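Local coordinates for calcium uptake protein 3, mitochondrial (Homo sapiens, PDB 6AGI) that senses matrix calcium through its EF-hands and regulates the mitochondrial calcium uniporter, pairing with MICU1 in a disulfide-linked heterodimer, at residues R17-F22 with I88-Y93; T34-I39 with L82-V87. One frame throughout, in Å; residues are numbered along the deposited sequence.

In the fold
After the short helix 6-9 the chain forms helix 14-22, then the short strands 25-27 and 30-32, and enters helix 35-43. Further on come helices 58-66 and 78-81, and the loop 82-87 returns to the start of helix 35-43, closing contact 2 across 42 intervening residues. The chain then runs directly into helix 90-101, whose first turn meets helix 14-22 in contact 1, closing a wider loop. Contact 2 is therefore nested inside contact 1, with centres about 12 Å apart. Phe-38 of helix 35-43 touches Ile-88 and Tyr-93, joining the two contacts. Together they tie helix 14-22, helix 35-43 and the start of helix 90-101 to the loop 82-87, away from the calcium sites.

Contact 1: R17-F22 with I88-Y93; sequences RRFRLF and ISYTEY
Phe-19 of helix 14-22 packs against Tyr-90 and Tyr-93 at the start of helix 90-101, and the three rings form a buried aromatic cluster joining two helices far apart in sequence. The phenylalanine suits this buried place because it brings no polar group of its own to satisfy; its neighbours are mostly ring and backbone carbons, with Ile-88 O at the edge, near the ring plane. One face of that ring receives a CH-pi contact from the backbone: Tyr-90 CA sits over its centre, 3.8 Å from the Phe-19 centroid. Phe-19 CZ comes 3.4 Å from Tyr-90 N, close to the helix N terminus that Ser-89 precedes as N-cap residue.

The ring-to-ring contacts are oblique. With CG anti to the backbone N (chi1 180°), beside the carbonyl carbon, Phe-19 CG itself comes 3.6 Å from Tyr-90 CD1, and the two planes stand at 53°. Against Tyr-93 the planes are closer to parallel, at 31°, and the two side chains run past one another in opposing senses, Phe-19 CD1 lying 3.7 Å from Tyr-93 CD2. Met-33, in a loop, touches Phe-19 and Tyr-93, while Tyr-90 packs on Leu-157 and Tyr-158 of helix 147-158.

The polar part runs through water and shows why a tyrosine fits at position 93. A water accepts a hydrogen bond from Arg-18 NE at 3.1 Å and is hydrogen-bonded to Tyr-93 OH at 2.8 Å. Arg-18 NH1 and NH2 bond the backbone carbonyls of Ala-41, Thr-44 and Asp-45, at and just beyond the end of helix 35-43, so a single guanidinium links that helix end to the cluster. The Arg-18 guanidinium is also covered from within its own helix, with Phe-22 CE2 3.3 Å above its plane, over the centre.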
loop_
_atom_site.group_PDB
_atom_site.type_symbol
_atom_site.label_atom_id
_atom_site.label_comp_id
_atom_site.label_asym_id
_atom_site.label_seq_id
_atom_site.Cartn_x
_atom_site.Cartn_y
_atom_site.Cartn_z
ATOM N N ARG B 17 8.789 3.100 -24.955
ATOM C CA ARG B 17 9.576 2.196 -25.786
ATOM C C ARG B 17 8.924 0.822 -25.904
ATOM O O ARG B 17 8.913 0.224 -26.990
ATOM C CB ARG B 17 10.991 2.025 -25.230
ATOM C CG ARG B 17 11.985 3.119 -25.645
ATOM C CD ARG B 17 13.339 3.020 -24.957
ATOM N NE ARG B 17 13.544 3.734 -23.700
ATOM C CZ ARG B 17 14.017 3.177 -22.588
ATOM N NH1 ARG B 17 14.306 1.883 -22.574
ATOM N NH2 ARG B 17 14.216 3.922 -21.503
ATOM N N ARG B 18 8.362 0.308 -24.792
ATOM C CA ARG B 18 7.756 -1.021 -24.811
ATOM C C ARG B 18 6.441 -1.024 -25.575
ATOM O O ARG B 18 6.154 -1.967 -26.331
ATOM C CB ARG B 18 7.536 -1.521 -23.394
ATOM C CG ARG B 18 6.984 -2.945 -23.336
ATOM C CD ARG B 18 7.389 -3.686 -22.053
ATOM N NE ARG B 18 6.744 -4.990 -21.924
ATOM C CZ ARG B 18 7.380 -6.142 -22.156
ATOM N NH1 ARG B 18 8.653 -6.110 -22.531
ATOM N NH2 ARG B 18 6.751 -7.318 -22.043
ATOM N N PHE B 19 5.608 -0.000 -25.359
ATOM C CA PHE B 19 4.411 0.153 -26.174
ATOM C C PHE B 19 4.779 0.080 -27.644
ATOM O O PHE B 19 4.200 -0.702 -28.412
ATOM C CB PHE B 19 3.725 1.484 -25.907
ATOM C CG PHE B 19 2.495 1.669 -26.730
ATOM C CD1 PHE B 19 1.427 0.814 -26.597
ATOM C CD2 PHE B 19 2.467 2.626 -27.739
ATOM C CE1 PHE B 19 0.287 0.974 -27.377
ATOM C CE2 PHE B 19 1.353 2.788 -28.535
ATOM C CZ PHE B 19 0.244 1.959 -28.361
ATOM N N ARG B 20 5.771 0.885 -28.044
ATOM C CA ARG B 20 6.177 0.899 -29.442
ATOM C C ARG B 20 6.726 -0.454 -29.879
ATOM O O ARG B 20 6.523 -0.863 -31.029
ATOM C CB ARG B 20 7.209 1.993 -29.667
ATOM C CG ARG B 20 6.667 3.411 -29.518
ATOM C CD ARG B 20 7.807 4.390 -29.650
ATOM N NE ARG B 20 8.826 3.803 -30.502
ATOM C CZ ARG B 20 9.239 4.321 -31.642
ATOM N NH1 ARG B 20 8.698 5.437 -32.087
ATOM N NH2 ARG B 20 10.177 3.702 -32.338
ATOM N N LEU B 21 7.417 -1.165 -28.985
ATOM C CA LEU B 21 7.984 -2.451 -29.370
ATOM C C LEU B 21 6.895 -3.453 -29.721
ATOM O O LEU B 21 7.005 -4.182 -30.716
ATOM C CB LEU B 21 8.845 -2.999 -28.237
ATOM C CG LEU B 21 9.497 -4.354 -28.466
ATOM C CD1 LEU B 21 10.567 -4.227 -29.542
ATOM C CD2 LEU B 21 10.101 -4.835 -27.195
ATOM N N PHE B 22 5.833 -3.504 -28.914
ATOM C CA PHE B 22 4.785 -4.482 -29.143
ATOM C C PHE B 22 3.688 -4.010 -30.084
ATOM O O PHE B 22 2.910 -4.842 -30.552
ATOM C CB PHE B 22 4.184 -4.904 -27.817
ATOM C CG PHE B 22 5.011 -5.918 -27.089
ATOM C CD1 PHE B 22 4.864 -7.268 -27.363
ATOM C CD2 PHE B 22 5.928 -5.535 -26.126
ATOM C CE1 PHE B 22 5.608 -8.205 -26.697
ATOM C CE2 PHE B 22 6.682 -6.484 -25.440
ATOM C CZ PHE B 22 6.526 -7.814 -25.728
ATOM N N ILE B 88 -5.679 -0.680 -29.460
ATOM C CA ILE B 88 -5.413 -0.138 -28.132
ATOM C C ILE B 88 -4.358 0.955 -28.249
ATOM O O ILE B 88 -3.320 0.753 -28.894
ATOM C CB ILE B 88 -4.948 -1.233 -27.160
ATOM C CG1 ILE B 88 -6.001 -2.351 -27.111
ATOM C CG2 ILE B 88 -4.587 -0.618 -25.821
ATOM C CD1 ILE B 88 -5.588 -3.544 -26.302
ATOM N N SER B 89 -4.668 2.135 -27.703
ATOM C CA SER B 89 -3.735 3.254 -27.721
ATOM C C SER B 89 -2.774 3.128 -26.555
ATOM O O SER B 89 -2.926 2.262 -25.686
ATOM C CB SER B 89 -4.457 4.597 -27.639
ATOM O OG SER B 89 -5.346 4.662 -26.524
ATOM N N TYR B 90 -1.799 4.041 -26.522
ATOM C CA TYR B 90 -0.793 4.047 -25.463
ATOM C C TYR B 90 -1.410 4.295 -24.077
ATOM O O TYR B 90 -1.084 3.599 -23.093
ATOM C CB TYR B 90 0.272 5.085 -25.787
ATOM C CG TYR B 90 1.236 5.271 -24.644
ATOM C CD1 TYR B 90 1.957 4.188 -24.145
ATOM C CD2 TYR B 90 1.447 6.532 -24.076
ATOM C CE1 TYR B 90 2.827 4.335 -23.099
ATOM C CE2 TYR B 90 2.333 6.691 -23.023
ATOM C CZ TYR B 90 3.019 5.585 -22.538
ATOM O OH TYR B 90 3.910 5.727 -21.499
ATOM N N THR B 91 -2.235 5.346 -23.965
ATOM C CA THR B 91 -2.944 5.605 -22.715
ATOM C C THR B 91 -3.761 4.400 -22.286
ATOM O O THR B 91 -3.803 4.040 -21.104
ATOM C CB THR B 91 -3.833 6.836 -22.849
ATOM O OG1 THR B 91 -3.104 7.883 -23.512
ATOM C CG2 THR B 91 -4.281 7.285 -21.456
ATOM N N GLU B 92 -4.463 3.808 -23.239
ATOM C CA GLU B 92 -5.332 2.679 -22.968
ATOM C C GLU B 92 -4.507 1.493 -22.466
ATOM O O GLU B 92 -4.902 0.781 -21.530
ATOM C CB GLU B 92 -6.063 2.417 -24.284
ATOM C CG GLU B 92 -7.394 1.812 -24.329
ATOM C CD GLU B 92 -8.131 2.322 -25.569
ATOM O OE1 GLU B 92 -8.590 3.489 -25.573
ATOM O OE2 GLU B 92 -8.149 1.586 -26.585
ATOM N N TYR B 93 -3.344 1.285 -23.086
ATOM C CA TYR B 93 -2.328 0.360 -22.603
ATOM C C TYR B 93 -1.994 0.617 -21.140
ATOM O O TYR B 93 -1.953 -0.316 -20.324
ATOM C CB TYR B 93 -1.089 0.540 -23.469
ATOM C CG TYR B 93 0.151 -0.186 -23.030
ATOM C CD1 TYR B 93 0.129 -1.530 -22.656
ATOM C CD2 TYR B 93 1.341 0.507 -22.904
ATOM C CE1 TYR B 93 1.302 -2.170 -22.256
ATOM C CE2 TYR B 93 2.482 -0.109 -22.501
ATOM C CZ TYR B 93 2.474 -1.441 -22.181
ATOM O OH TYR B 93 3.671 -1.992 -21.779
HETATM O O HOH W 1 4.001 -4.538 -20.596
#

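Contact 2: T34-I39 with L82-V87; sequences TPYDFI and LKEKGV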
loop_
_atom_site.group_PDB
_atom_site.type_symbol
_atom_site.label_atom_id
_atom_site.label_comp_id
_atom_site.label_asym_id
_atom_site.label_seq_id
_atom_site.Cartn_x
_atom_site.Cartn_y
_atom_site.Cartn_z
ATOM N N THR B 34 -2.779 -4.204 -30.856
ATOM C CA THR B 34 -4.001 -4.998 -30.922
ATOM C C THR B 34 -4.204 -5.728 -29.606
ATOM O O THR B 34 -3.306 -5.767 -28.757
ATOM C CB THR B 34 -3.942 -5.986 -32.072
ATOM O OG1 THR B 34 -2.784 -6.810 -31.931
ATOM C CG2 THR B 34 -3.925 -5.253 -33.386
ATOM N N PRO B 35 -5.391 -6.305 -29.381
ATOM C CA PRO B 35 -5.563 -7.096 -28.149
ATOM C C PRO B 35 -4.555 -8.227 -28.038
ATOM O O PRO B 35 -4.030 -8.474 -26.941
ATOM C CB PRO B 35 -7.003 -7.590 -28.255
ATOM C CG PRO B 35 -7.672 -6.521 -29.090
ATOM C CD PRO B 35 -6.662 -6.107 -30.102
ATOM N N TYR B 36 -4.226 -8.902 -29.149
ATOM C CA TYR B 36 -3.157 -9.899 -29.083
ATOM C C TYR B 36 -1.825 -9.238 -28.704
ATOM O O TYR B 36 -1.114 -9.721 -27.810
ATOM C CB TYR B 36 -3.028 -10.664 -30.411
ATOM C CG TYR B 36 -2.119 -11.873 -30.335
ATOM C CD1 TYR B 36 -2.069 -12.656 -29.182
ATOM C CD2 TYR B 36 -1.329 -12.248 -31.405
ATOM C CE1 TYR B 36 -1.240 -13.775 -29.092
ATOM C CE2 TYR B 36 -0.486 -13.371 -31.335
ATOM C CZ TYR B 36 -0.449 -14.131 -30.172
ATOM O OH TYR B 36 0.366 -15.251 -30.070
ATOM N N ASP B 37 -1.515 -8.079 -29.306
ATOM C CA ASP B 37 -0.251 -7.425 -28.989
ATOM C C ASP B 37 -0.166 -7.063 -27.519
ATOM O O ASP B 37 0.918 -7.149 -26.923
ATOM C CB ASP B 37 -0.070 -6.138 -29.793
ATOM C CG ASP B 37 0.276 -6.379 -31.229
ATOM O OD1 ASP B 37 1.099 -7.283 -31.505
ATOM O OD2 ASP B 37 -0.232 -5.605 -32.069
ATOM N N PHE B 38 -1.298 -6.696 -26.910
ATOM C CA PHE B 38 -1.295 -6.451 -25.482
ATOM C C PHE B 38 -1.056 -7.741 -24.691
ATOM O O PHE B 38 -0.255 -7.761 -23.739
ATOM C CB PHE B 38 -2.579 -5.761 -25.075
ATOM C CG PHE B 38 -2.707 -5.632 -23.608
ATOM C CD1 PHE B 38 -2.001 -4.658 -22.915
ATOM C CD2 PHE B 38 -3.481 -6.541 -22.900
ATOM C CE1 PHE B 38 -2.098 -4.567 -21.566
ATOM C CE2 PHE B 38 -3.573 -6.452 -21.538
ATOM C CZ PHE B 38 -2.883 -5.458 -20.875
ATOM N N ILE B 39 -1.770 -8.816 -25.042
ATOM C CA ILE B 39 -1.548 -10.102 -24.377
ATOM C C ILE B 39 -0.070 -10.485 -24.400
ATOM O O ILE B 39 0.489 -10.959 -23.399
ATOM C CB ILE B 39 -2.423 -11.199 -25.002
ATOM C CG1 ILE B 39 -3.914 -10.857 -24.787
ATOM C CG2 ILE B 39 -2.053 -12.555 -24.413
ATOM C CD1 ILE B 39 -4.887 -11.849 -25.416
ATOM N N LEU B 82 -11.362 -11.361 -29.426
ATOM C CA LEU B 82 -10.822 -10.244 -30.206
ATOM C C LEU B 82 -9.343 -10.470 -30.435
ATOM O O LEU B 82 -8.496 -9.852 -29.793
ATOM C CB LEU B 82 -10.970 -8.943 -29.451
ATOM C CG LEU B 82 -12.276 -8.256 -29.301
ATOM C CD1 LEU B 82 -11.986 -6.957 -28.550
ATOM C CD2 LEU B 82 -12.660 -8.058 -30.695
ATOM N N LYS B 83 -8.996 -11.331 -31.361
ATOM C CA LYS B 83 -7.571 -11.636 -31.350
ATOM C C LYS B 83 -6.773 -10.471 -31.914
ATOM O O LYS B 83 -6.050 -9.791 -31.181
ATOM C CB LYS B 83 -7.250 -12.915 -32.131
ATOM C CG LYS B 83 -5.823 -13.403 -31.916
ATOM C CD LYS B 83 -5.500 -14.627 -32.758
ATOM C CE LYS B 83 -3.996 -14.950 -32.652
ATOM N NZ LYS B 83 -3.501 -15.828 -33.776
ATOM N N GLU B 84 -6.941 -10.179 -33.196
ATOM C CA GLU B 84 -6.199 -9.084 -33.790
ATOM C C GLU B 84 -7.137 -8.074 -34.422
ATOM O O GLU B 84 -6.682 -7.125 -35.077
ATOM C CB GLU B 84 -5.183 -9.644 -34.790
ATOM C CG GLU B 84 -4.121 -10.465 -34.068
ATOM C CD GLU B 84 -2.831 -10.634 -34.855
ATOM O OE1 GLU B 84 -2.695 -11.639 -35.592
ATOM O OE2 GLU B 84 -1.945 -9.745 -34.707
ATOM N N LYS B 85 -8.434 -8.276 -34.202
ATOM C CA LYS B 85 -9.460 -7.364 -34.684
ATOM C C LYS B 85 -9.810 -6.275 -33.656
ATOM O O LYS B 85 -10.950 -6.202 -33.197
ATOM C CB LYS B 85 -10.720 -8.137 -35.079
ATOM C CG LYS B 85 -10.499 -9.164 -36.178
ATOM C CD LYS B 85 -11.789 -9.892 -36.520
ATOM C CE LYS B 85 -12.348 -10.623 -35.312
ATOM N NZ LYS B 85 -11.394 -11.638 -34.785
ATOM N N GLY B 86 -8.844 -5.429 -33.307
ATOM C CA GLY B 86 -9.075 -4.328 -32.373
ATOM C C GLY B 86 -7.842 -3.456 -32.254
ATOM O O GLY B 86 -6.757 -3.810 -32.729
ATOM N N VAL B 87 -8.010 -2.315 -31.579
ATOM C CA VAL B 87 -6.916 -1.344 -31.417
ATOM C C VAL B 87 -6.889 -0.797 -29.998
ATOM O O VAL B 87 -7.927 -0.461 -29.416
ATOM C CB VAL B 87 -6.966 -0.157 -32.413
ATOM C CG1 VAL B 87 -6.622 -0.623 -33.803
ATOM C CG2 VAL B 87 -8.309 0.572 -32.385
#
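Pro-35 and Thr-34 press against the backbone of loop 82-87, where the contact is tight and buried. Pro-35 CB meets Leu-82 O, and its CD lies 3.5 Å from Gly-86 O; glycine's lack of a side chain leaves room for the proline ring. Proline suits the first turn of a helix, where no backbone N-H is needed for the helical bonds. The next residue uses its own: Tyr-36 N donates to Lys-83 O at 2.9 Å, a bond bent at the hydrogen (135°) although the N lies nearly in line with the carbonyl. Thr-34 is the N-cap in a capping box: OG1, between the backbone N and carbonyl carbon (chi1 56°), accepts from Asp-37 N at 3.2 Å, while Thr-34 N donates to Asp-37 OD2. Thr-34 CG2 reaches the carbonyl oxygens of Glu-84 and Gly-86. An alanine here would probably leave Asp-37 N without its cap and open a gap beside Gly-86 O.

Toward solvent, where Lys-83 and Glu-84 are exposed, the contact is looser. Lys-83 extends alongside Tyr-36, CE over one ring face 4.1 Å from the centroid, with NZ giving at most a weak cation-pi attraction. Glu-84 CG lies 3.8 Å from Tyr-36 CB. Crystal neighbours touch all three residues.

Asp-37 OD2 also hydrogen-bonds Ser-24 OG; on the buried side Thr-34 and Val-87 pack on Ile-25 of strand 25-27, and Val-87 meets Leu-61 and Leu-65 of helix 58-66.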